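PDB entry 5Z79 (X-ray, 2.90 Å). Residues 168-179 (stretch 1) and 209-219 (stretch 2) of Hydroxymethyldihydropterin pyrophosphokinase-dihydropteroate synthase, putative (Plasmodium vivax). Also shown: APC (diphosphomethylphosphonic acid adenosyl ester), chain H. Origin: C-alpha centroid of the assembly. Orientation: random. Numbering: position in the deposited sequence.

Stretch 1 168-179: RTFVEDPLAMLV
Stretch 2, residues 209-219: DILFFNNYTIF

The contact is an apolar helix-on-strand packing, with no hydrogen bond crossing between the stretches, in which Phe213 and Ile210 of one strand lie against the start of a helix, from Pro174 to Leu178, and the loop before it, burying 401 Å² over both sides. Stretch 1 leaves a strand at Thr169 (phi/psi -121/150), runs through a loop at Phe170 to Asp173, and enters a helix at Pro174 that continues past Val179 with phi near -60° and psi between -31° and -54°. Stretch 2 is a strand from Asp209 to Phe213, a type II' beta turn from Phe213 to Tyr216, and a second strand starting at Ile218. Helix 174-179 and strand 209-213 run roughly antiparallel, their axes at 150° and 9.2 Å apart at closest approach. In this register Pro174 CA lies 6.4 Å from Phe213 CA, and, one helical turn on, Leu178 CA lies 7.3 Å from Ile210 CA.

The helix start is fixed locally. Asp173 (phi/psi -154/159, chi1 p) is the N-cap, and its OD1 accepts from Ala176 N at 2.7 Å in a nearly linear bond, satisfying an amide that has no earlier helical carbonyl to bind. Helical bonds follow from Met177 N to Asp173 O (3.3 Å) and from Leu178 N to Pro174 O (3.0 Å). In the other stretch, Asn214 has a positive phi (61/-162), as the second position of a type II' turn requires, and Asn215 sits at -77/6, so that Tyr216 N reaches Phe213 O at 3.2 Å and closes the turn.

Phe213 (chi1 t, chi2 -78°) points toward stretch 1 and has the largest covered area, 105 Å². Pro174 CD sits over one face of the Phe213 ring, 3.8 Å from that ring's centroid and 13° off the normal, a CH-pi contact in which a C-H group polarized by the adjacent nitrogen meets the pi cloud. Val171 O approaches the ring edge, 3.7 Å from Phe213 CZ, where the ring hydrogens carry partial positive charge. Met177, extended with chi1 and chi2 t and then chi3 m, brings its SD to the ring edge, 5.0 Å from the Phe213 centroid, while its CE lies 3.8 Å from Phe213 CE2.

The proline ring, C-gamma endo, also meets the end of the turn and the strand after it: Pro174 CG is 3.8 Å from Ile218 CD1 (Ile218 chi1 m, chi2 t), and Pro174 CD is 4.4 Å from Tyr216 CD2, at that ring's edge. Ile210 (chi1 m, chi2 145°, between wells) fills the other end of the contact. Ile210 CD1 lies 3.6 Å from Pro174 O and 3.8 Å from Leu178 CB, and Ile210 CG1 is 4.0 Å from Met177 SD. The Ile210 backbone serves the ligand: Ile210 O accepts from APC N6 at 2.6 Å. Leu178 (chi1 t, chi2 p) touches the same adenine, its CD1 3.8 Å from APC N7.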

ATOM      1  N   ARG A 168      11.284  43.178  -1.333  1.00 30.44           N
ATOM      2  CA  ARG A 168      11.402  44.501  -0.664  1.00 31.34           C
ATOM      3  C   ARG A 168      12.412  45.322  -1.454  1.00 31.58           C
ATOM      4  O   ARG A 168      13.584  44.987  -1.481  1.00 31.35           O
ATOM      5  CB  ARG A 168      11.920  44.313   0.758  1.00 31.59           C
ATOM      6  CG  ARG A 168      11.782  45.541   1.653  1.00 32.67           C
ATOM      7  CD  ARG A 168      12.607  45.382   2.943  1.00 33.03           C
ATOM      8  NE  ARG A 168      14.028  45.235   2.622  1.00 32.80           N
ATOM      9  CZ  ARG A 168      14.952  44.670   3.402  1.00 32.81           C
ATOM     10  NH1 ARG A 168      14.631  44.189   4.601  1.00 33.02           N
ATOM     11  NH2 ARG A 168      16.213  44.577   2.965  1.00 32.71           N
ATOM     12  N   THR A 169      11.978  46.369  -2.126  1.00 32.11           N
ATOM     13  CA  THR A 169      12.790  46.908  -3.197  1.00 32.21           C
ATOM     14  C   THR A 169      13.144  48.358  -2.957  1.00 33.21           C
ATOM     15  O   THR A 169      12.394  49.091  -2.340  1.00 33.89           O
ATOM     16  CB  THR A 169      12.068  46.771  -4.544  1.00 31.96           C
ATOM     17  OG1 THR A 169      12.992  46.900  -5.618  1.00 31.91           O
ATOM     18  CG2 THR A 169      11.007  47.816  -4.685  1.00 32.70           C
ATOM     19  N   PHE A 170      14.305  48.748  -3.471  1.00 33.41           N
ATOM     20  CA  PHE A 170      14.790  50.096  -3.393  1.00 34.42           C
ATOM     21  C   PHE A 170      14.616  50.811  -4.718  1.00 34.70           C
ATOM     22  O   PHE A 170      15.176  51.894  -4.922  1.00 35.54           O
ATOM     23  CB  PHE A 170      16.251  50.096  -2.976  1.00 34.66           C
ATOM     24  CG  PHE A 170      17.099  49.188  -3.771  1.00 33.98           C
ATOM     25  CD1 PHE A 170      17.351  49.437  -5.102  1.00 34.00           C
ATOM     26  CD2 PHE A 170      17.660  48.064  -3.185  1.00 33.42           C
ATOM     27  CE1 PHE A 170      18.159  48.571  -5.848  1.00 33.51           C
ATOM     28  CE2 PHE A 170      18.468  47.187  -3.913  1.00 32.90           C
ATOM     29  CZ  PHE A 170      18.724  47.442  -5.251  1.00 32.97           C
ATOM     30  N   VAL A 171      13.835  50.226  -5.624  1.00 34.12           N
ATOM     31  CA  VAL A 171      13.475  50.914  -6.859  1.00 34.50           C
ATOM     32  C   VAL A 171      12.276  51.772  -6.564  1.00 35.19           C
ATOM     33  O   VAL A 171      11.356  51.334  -5.888  1.00 34.99           O
ATOM     34  CB  VAL A 171      13.113  49.966  -7.998  1.00 33.80           C
ATOM     35  CG1 VAL A 171      12.805  50.773  -9.255  1.00 34.38           C
ATOM     36  CG2 VAL A 171      14.240  48.988  -8.254  1.00 33.17           C
ATOM     37  N   GLU A 172      12.287  52.997  -7.071  1.00 36.09           N
ATOM     38  CA  GLU A 172      11.326  53.982  -6.629  1.00 36.99           C
ATOM     39  C   GLU A 172      10.027  53.974  -7.417  1.00 37.07           C
ATOM     40  O   GLU A 172       9.046  54.555  -6.974  1.00 37.77           O
ATOM     41  CB  GLU A 172      11.953  55.361  -6.699  1.00 38.09           C
ATOM     42  CG  GLU A 172      13.297  55.504  -5.944  1.00 38.28           C
ATOM     43  CD  GLU A 172      13.847  56.937  -5.947  1.00 39.58           C
ATOM     44  OE1 GLU A 172      13.060  57.888  -6.194  1.00 40.42           O
ATOM     45  OE2 GLU A 172      15.069  57.101  -5.714  1.00 39.84           O
ATOM     46  N   ASP A 173       9.998  53.336  -8.582  1.00 36.52           N
ATOM     47  CA  ASP A 173       8.741  53.209  -9.309  1.00 36.66           C
ATOM     48  C   ASP A 173       8.696  52.002 -10.237  1.00 35.81           C
ATOM     49  O   ASP A 173       9.728  51.514 -10.644  1.00 35.30           O
ATOM     50  CB  ASP A 173       8.456  54.490 -10.091  1.00 37.74           C
ATOM     51  CG  ASP A 173       9.500  54.772 -11.174  1.00 37.81           C
ATOM     52  OD1 ASP A 173       9.631  53.973 -12.139  1.00 37.26           O
ATOM     53  OD2 ASP A 173      10.182  55.821 -11.066  1.00 38.53           O
ATOM     54  N   PRO A 174       7.488  51.552 -10.601  1.00 35.83           N
ATOM     55  CA  PRO A 174       7.346  50.371 -11.392  1.00 35.17           C
ATOM     56  C   PRO A 174       7.941  50.450 -12.757  1.00 35.28           C
ATOM     57  O   PRO A 174       8.362  49.428 -13.272  1.00 34.66           O
ATOM     58  CB  PRO A 174       5.832  50.179 -11.491  1.00 35.55           C
ATOM     59  CG  PRO A 174       5.247  51.455 -11.138  1.00 36.58           C
ATOM     60  CD  PRO A 174       6.180  51.999 -10.117  1.00 36.52           C
ATOM     61  N   LEU A 175       7.964  51.620 -13.365  1.00 36.16           N
ATOM     62  CA  LEU A 175       8.546  51.710 -14.694  1.00 36.39           C
ATOM     63  C   LEU A 175      10.042  51.394 -14.612  1.00 35.87           C
ATOM     64  O   LEU A 175      10.545  50.487 -15.267  1.00 35.41           O
ATOM     65  CB  LEU A 175       8.291  53.072 -15.351  1.00 37.54           C
ATOM     66  CG  LEU A 175       8.731  53.161 -16.824  1.00 37.95           C
ATOM     67  CD1 LEU A 175       8.266  51.973 -17.652  1.00 37.59           C
ATOM     68  CD2 LEU A 175       8.204  54.422 -17.462  1.00 39.16           C
ATOM     69  N   ALA A 176      10.755  52.102 -13.761  1.00 36.03           N
ATOM     70  CA  ALA A 176      12.191  51.861 -13.645  1.00 35.71           C
ATOM     71  C   ALA A 176      12.530  50.389 -13.349  1.00 34.67           C
ATOM     72  O   ALA A 176      13.488  49.868 -13.876  1.00 34.46           O
ATOM     73  CB  ALA A 176      12.782  52.781 -12.593  1.00 36.12           C
ATOM     74  N   MET A 177      11.746  49.745 -12.501  1.00 34.14           N
ATOM     75  CA  MET A 177      11.880  48.314 -12.275  1.00 33.23           C
ATOM     76  C   MET A 177      11.682  47.519 -13.575  1.00 33.11           C
ATOM     77  O   MET A 177      12.442  46.603 -13.863  1.00 32.67           O
ATOM     78  CB  MET A 177      10.864  47.833 -11.226  1.00 32.87           C
ATOM     79  CG  MET A 177      10.847  46.334 -11.025  1.00 32.01           C
ATOM     80  SD  MET A 177       9.759  45.922  -9.664  1.00 31.76           S
ATOM     81  CE  MET A 177      10.783  46.236  -8.241  1.00 31.65           C
ATOM     82  N   LEU A 178      10.667  47.870 -14.354  1.00 33.63           N
ATOM     83  CA  LEU A 178      10.413  47.167 -15.587  1.00 33.70           C
ATOM     84  C   LEU A 178      11.601  47.286 -16.485  1.00 33.96           C
ATOM     85  O   LEU A 178      11.946  46.357 -17.170  1.00 33.77           O
ATOM     86  CB  LEU A 178       9.183  47.714 -16.302  1.00 34.45           C
ATOM     87  CG  LEU A 178       8.830  47.023 -17.618  1.00 34.73           C
ATOM     88  CD1 LEU A 178       8.641  45.530 -17.444  1.00 34.03           C
ATOM     89  CD2 LEU A 178       7.582  47.648 -18.199  1.00 35.61           C
ATOM     90  N   VAL A 179      12.237  48.440 -16.494  1.00 34.50           N
ATOM     91  CA  VAL A 179      13.391  48.660 -17.365  1.00 34.93           C
ATOM     92  C   VAL A 179      14.559  47.783 -16.909  1.00 34.32           C
ATOM     93  O   VAL A 179      15.264  47.239 -17.722  1.00 34.45           O
ATOM     94  CB  VAL A 179      13.758  50.166 -17.422  1.00 35.78           C
ATOM     95  CG1 VAL A 179      14.974  50.412 -18.298  1.00 36.34           C
ATOM     96  CG2 VAL A 179      12.593  50.964 -17.974  1.00 36.48           C
ATOM     97  N   ASP A 209       7.808  39.407 -15.107  1.00 31.09           N
ATOM     98  CA  ASP A 209       6.801  40.446 -15.107  1.00 31.68           C
ATOM     99  C   ASP A 209       6.461  40.928 -13.681  1.00 31.39           C
ATOM    100  O   ASP A 209       6.604  40.201 -12.711  1.00 30.79           O
ATOM    101  CB  ASP A 209       5.566  39.944 -15.862  1.00 32.30           C
ATOM    102  CG  ASP A 209       5.898  39.304 -17.274  1.00 32.71           C
ATOM    103  OD1 ASP A 209       6.628  39.906 -18.116  1.00 33.05           O
ATOM    104  OD2 ASP A 209       5.370  38.187 -17.570  1.00 32.83           O
ATOM    105  N   ILE A 210       6.082  42.192 -13.567  1.00 31.92           N
ATOM    106  CA  ILE A 210       5.645  42.786 -12.323  1.00 31.94           C
ATOM    107  C   ILE A 210       4.175  42.619 -12.217  1.00 32.44           C
ATOM    108  O   ILE A 210       3.417  43.153 -13.020  1.00 33.23           O
ATOM    109  CB  ILE A 210       5.887  44.310 -12.254  1.00 32.48           C
ATOM    110  CG1 ILE A 210       7.341  44.666 -12.592  1.00 32.25           C
ATOM    111  CG2 ILE A 210       5.517  44.846 -10.866  1.00 32.56           C
ATOM    112  CD1 ILE A 210       7.513  45.957 -13.343  1.00 33.01           C
ATOM    113  N   LEU A 211       3.790  41.897 -11.187  1.00 32.07           N
ATOM    114  CA  LEU A 211       2.431  41.514 -10.948  1.00 32.55           C
ATOM    115  C   LEU A 211       1.803  42.557 -10.072  1.00 33.12           C
ATOM    116  O   LEU A 211       0.704  42.988 -10.335  1.00 34.00           O
ATOM    117  CB  LEU A 211       2.402  40.191 -10.217  1.00 31.92           C
ATOM    118  CG  LEU A 211       2.969  38.966 -10.929  1.00 31.40           C
ATOM    119  CD1 LEU A 211       2.780  37.766 -10.023  1.00 30.93           C
ATOM    120  CD2 LEU A 211       2.309  38.735 -12.278  1.00 32.07           C
ATOM    121  N   PHE A 212       2.500  42.948  -9.006  1.00 32.75           N
ATOM    122  CA  PHE A 212       2.050  44.004  -8.104  1.00 33.40           C
ATOM    123  C   PHE A 212       3.224  44.869  -7.777  1.00 33.21           C
ATOM    124  O   PHE A 212       4.348  44.381  -7.716  1.00 32.43           O
ATOM    125  CB  PHE A 212       1.501  43.440  -6.801  1.00 33.36           C
ATOM    126  CG  PHE A 212       0.178  42.763  -6.948  1.00 33.84           C
ATOM    127  CD1 PHE A 212      -0.967  43.494  -7.257  1.00 34.96           C
ATOM    128  CD2 PHE A 212       0.068  41.418  -6.779  1.00 33.30           C
ATOM    129  CE1 PHE A 212      -2.191  42.899  -7.395  1.00 35.56           C
ATOM    130  CE2 PHE A 212      -1.155  40.799  -6.916  1.00 33.87           C
ATOM    131  CZ  PHE A 212      -2.291  41.544  -7.220  1.00 35.02           C
ATOM    132  N   PHE A 213       2.946  46.159  -7.593  1.00 34.04           N
ATOM    133  CA  PHE A 213       3.930  47.115  -7.078  1.00 34.12           C
ATOM    134  C   PHE A 213       3.152  47.976  -6.142  1.00 35.05           C
ATOM    135  O   PHE A 213       2.265  48.705  -6.551  1.00 35.95           O
ATOM    136  CB  PHE A 213       4.535  47.946  -8.190  1.00 34.37           C
ATOM    137  CG  PHE A 213       5.776  48.685  -7.801  1.00 34.33           C
ATOM    138  CD1 PHE A 213       5.710  49.857  -7.053  1.00 35.15           C
ATOM    139  CD2 PHE A 213       7.021  48.253  -8.239  1.00 33.65           C
ATOM    140  CE1 PHE A 213       6.870  50.559  -6.726  1.00 35.26           C
ATOM    141  CE2 PHE A 213       8.184  48.943  -7.909  1.00 33.76           C
ATOM    142  CZ  PHE A 213       8.110  50.096  -7.147  1.00 34.57           C
ATOM    143  N   ASN A 214       3.269  47.639  -4.894  1.00 34.92           N
ATOM    144  CA  ASN A 214       2.547  48.346  -3.879  1.00 35.86           C
ATOM    145  C   ASN A 214       1.065  48.217  -4.109  1.00 36.52           C
ATOM    146  O   ASN A 214       0.608  47.400  -4.850  1.00 36.09           O
ATOM    147  CB  ASN A 214       2.940  49.802  -3.873  1.00 36.75           C
ATOM    148  CG  ASN A 214       4.205  50.072  -3.122  1.00 36.38           C
ATOM    149  OD1 ASN A 214       4.559  49.389  -2.205  1.00 35.73           O
ATOM    150  ND2 ASN A 214       4.865  51.097  -3.501  1.00 36.95           N
ATOM    151  N   ASN A 215       0.298  49.079  -3.493  1.00 37.69           N
ATOM    152  CA  ASN A 215      -1.130  49.095  -3.767  1.00 38.60           C
ATOM    153  C   ASN A 215      -1.530  49.762  -5.092  1.00 39.16           C
ATOM    154  O   ASN A 215      -2.727  49.908  -5.367  1.00 40.12           O
ATOM    155  CB  ASN A 215      -1.866  49.796  -2.604  1.00 39.86           C
ATOM    156  CG  ASN A 215      -1.453  51.263  -2.411  1.00 40.73           C
ATOM    157  OD1 ASN A 215      -0.283  51.629  -2.489  1.00 40.20           O
ATOM    158  ND2 ASN A 215      -2.421  52.098  -2.118  1.00 42.18           N
ATOM    159  N   TYR A 216      -0.548  50.150  -5.908  1.00 38.67           N
ATOM    160  CA  TYR A 216      -0.805  51.037  -7.046  1.00 39.39           C
ATOM    161  C   TYR A 216      -1.684  50.372  -8.089  1.00 39.51           C
ATOM    162  O   TYR A 216      -1.619  49.158  -8.273  1.00 38.66           O
ATOM    163  CB  TYR A 216       0.502  51.516  -7.724  1.00 38.87           C
ATOM    164  CG  TYR A 216       1.533  52.268  -6.866  1.00 38.86           C
ATOM    165  CD1 TYR A 216       1.230  52.754  -5.611  1.00 39.55           C
ATOM    166  CD2 TYR A 216       2.814  52.504  -7.363  1.00 38.32           C
ATOM    167  CE1 TYR A 216       2.183  53.409  -4.858  1.00 39.66           C
ATOM    168  CE2 TYR A 216       3.769  53.174  -6.628  1.00 38.44           C
ATOM    169  CZ  TYR A 216       3.456  53.630  -5.370  1.00 39.12           C
ATOM    170  OH  TYR A 216       4.420  54.315  -4.632  1.00 39.39           O
ATOM    171  N   THR A 217      -2.507  51.193  -8.740  1.00 40.70           N
ATOM    172  CA  THR A 217      -3.340  50.811  -9.873  1.00 41.14           C
ATOM    173  C   THR A 217      -2.969  51.709 -11.018  1.00 41.57           C
ATOM    174  O   THR A 217      -3.285  52.855 -10.992  1.00 42.64           O
ATOM    175  CB  THR A 217      -4.836  51.060  -9.594  1.00 42.55           C
ATOM    176  OG1 THR A 217      -5.309  50.164  -8.582  1.00 42.32           O
ATOM    177  CG2 THR A 217      -5.680  50.851 -10.847  1.00 43.27           C
ATOM    178  N   ILE A 218      -2.321  51.177 -12.037  1.00 40.85           N
ATOM    179  CA  ILE A 218      -1.691  51.989 -13.081  1.00 41.11           C
ATOM    180  C   ILE A 218      -1.989  51.431 -14.488  1.00 41.28           C
ATOM    181  O   ILE A 218      -1.908  50.233 -14.714  1.00 40.54           O
ATOM    182  CB  ILE A 218      -0.142  52.006 -12.859  1.00 40.02           C
ATOM    183  CG1 ILE A 218       0.217  52.776 -11.576  1.00 40.13           C
ATOM    184  CG2 ILE A 218       0.587  52.543 -14.089  1.00 40.18           C
ATOM    185  CD1 ILE A 218       1.604  52.534 -11.048  1.00 39.07           C
ATOM    186  N   PHE A 219      -2.304  52.310 -15.433  1.00 42.36           N
ATOM    187  CA  PHE A 219      -2.305  51.944 -16.849  1.00 42.58           C
ATOM    188  C   PHE A 219      -1.806  53.073 -17.770  1.00 43.28           C
ATOM    189  O   PHE A 219      -2.515  54.037 -18.038  1.00 44.56           O
ATOM    190  CB  PHE A 219      -3.684  51.484 -17.275  1.00 43.54           C
ATOM    191  CG  PHE A 219      -3.672  50.608 -18.491  1.00 43.51           C
ATOM    192  CD1 PHE A 219      -3.374  51.127 -19.745  1.00 44.15           C
ATOM    193  CD2 PHE A 219      -3.965  49.277 -18.387  1.00 42.98           C
ATOM    194  CE1 PHE A 219      -3.368  50.332 -20.871  1.00 44.30           C
ATOM    195  CE2 PHE A 219      -3.962  48.475 -19.508  1.00 43.11           C
ATOM    196  CZ  PHE A 219      -3.665  49.005 -20.753  1.00 43.79           C
TER
HETATM  197  PG  APC H1102       3.256  37.586 -20.155  0.79 89.47           P
HETATM  198  O1G APC H1102       4.008  36.380 -19.634  0.79 71.36           O
HETATM  199  O2G APC H1102       3.871  38.894 -19.715  0.79 92.01           O
HETATM  200  O3G APC H1102       1.769  37.514 -19.886  0.79 73.60           O
HETATM  201  PB  APC H1102       4.661  37.801 -22.718  0.79 85.98           P
HETATM  202  O1B APC H1102       4.464  37.056 -24.010  0.79109.88           O
HETATM  203  O2B APC H1102       5.894  37.435 -21.945  0.79 96.86           O
HETATM  204  O3B APC H1102       3.407  37.564 -21.763  0.79 94.32           O
HETATM  205  PA  APC H1102       6.210  40.439 -22.602  0.79 78.06           P
HETATM  206  O1A APC H1102       7.340  39.780 -23.344  0.79 67.00           O
HETATM  207  O2A APC H1102       6.349  40.484 -21.103  0.79 62.69           O
HETATM  208  C3A APC H1102       4.653  39.598 -23.038  0.79 79.29           C
HETATM  209  O5' APC H1102       6.085  41.938 -23.142  0.79 84.39           O
HETATM  210  C5' APC H1102       4.977  42.467 -23.916  0.79 68.96           C
HETATM  211  C4' APC H1102       4.564  43.801 -23.346  0.79 56.91           C
HETATM  212  O4' APC H1102       4.214  43.622 -21.952  0.79 51.80           O
HETATM  213  C3' APC H1102       5.623  44.916 -23.380  0.79 49.90           C
HETATM  214  O3' APC H1102       5.136  46.030 -24.106  0.79 43.83           O
HETATM  215  C2' APC H1102       5.884  45.258 -21.905  0.79 45.75           C
HETATM  216  O2' APC H1102       5.990  46.639 -21.642  0.79 45.24           O
HETATM  217  C1' APC H1102       4.633  44.739 -21.212  0.79 36.43           C
HETATM  218  N9  APC H1102       4.858  44.321 -19.833  0.79 32.11           N
HETATM  219  C8  APC H1102       5.753  43.389 -19.360  0.79 36.23           C
HETATM  220  N7  APC H1102       5.701  43.224 -18.057  0.79 25.01           N
HETATM  221  C5  APC H1102       4.702  44.096 -17.644  0.79 22.29           C
HETATM  222  C6  APC H1102       4.159  44.392 -16.378  0.79 19.86           C
HETATM  223  N6  APC H1102       4.549  43.816 -15.246  0.79 17.09           N
HETATM  224  N1  APC H1102       3.166  45.308 -16.324  0.79 19.98           N
HETATM  225  C2  APC H1102       2.770  45.880 -17.470  0.79 22.49           C
HETATM  226  N3  APC H1102       3.201  45.689 -18.712  0.79 20.24           N
HETATM  227  C4  APC H1102       4.178  44.773 -18.732  0.79 25.11           C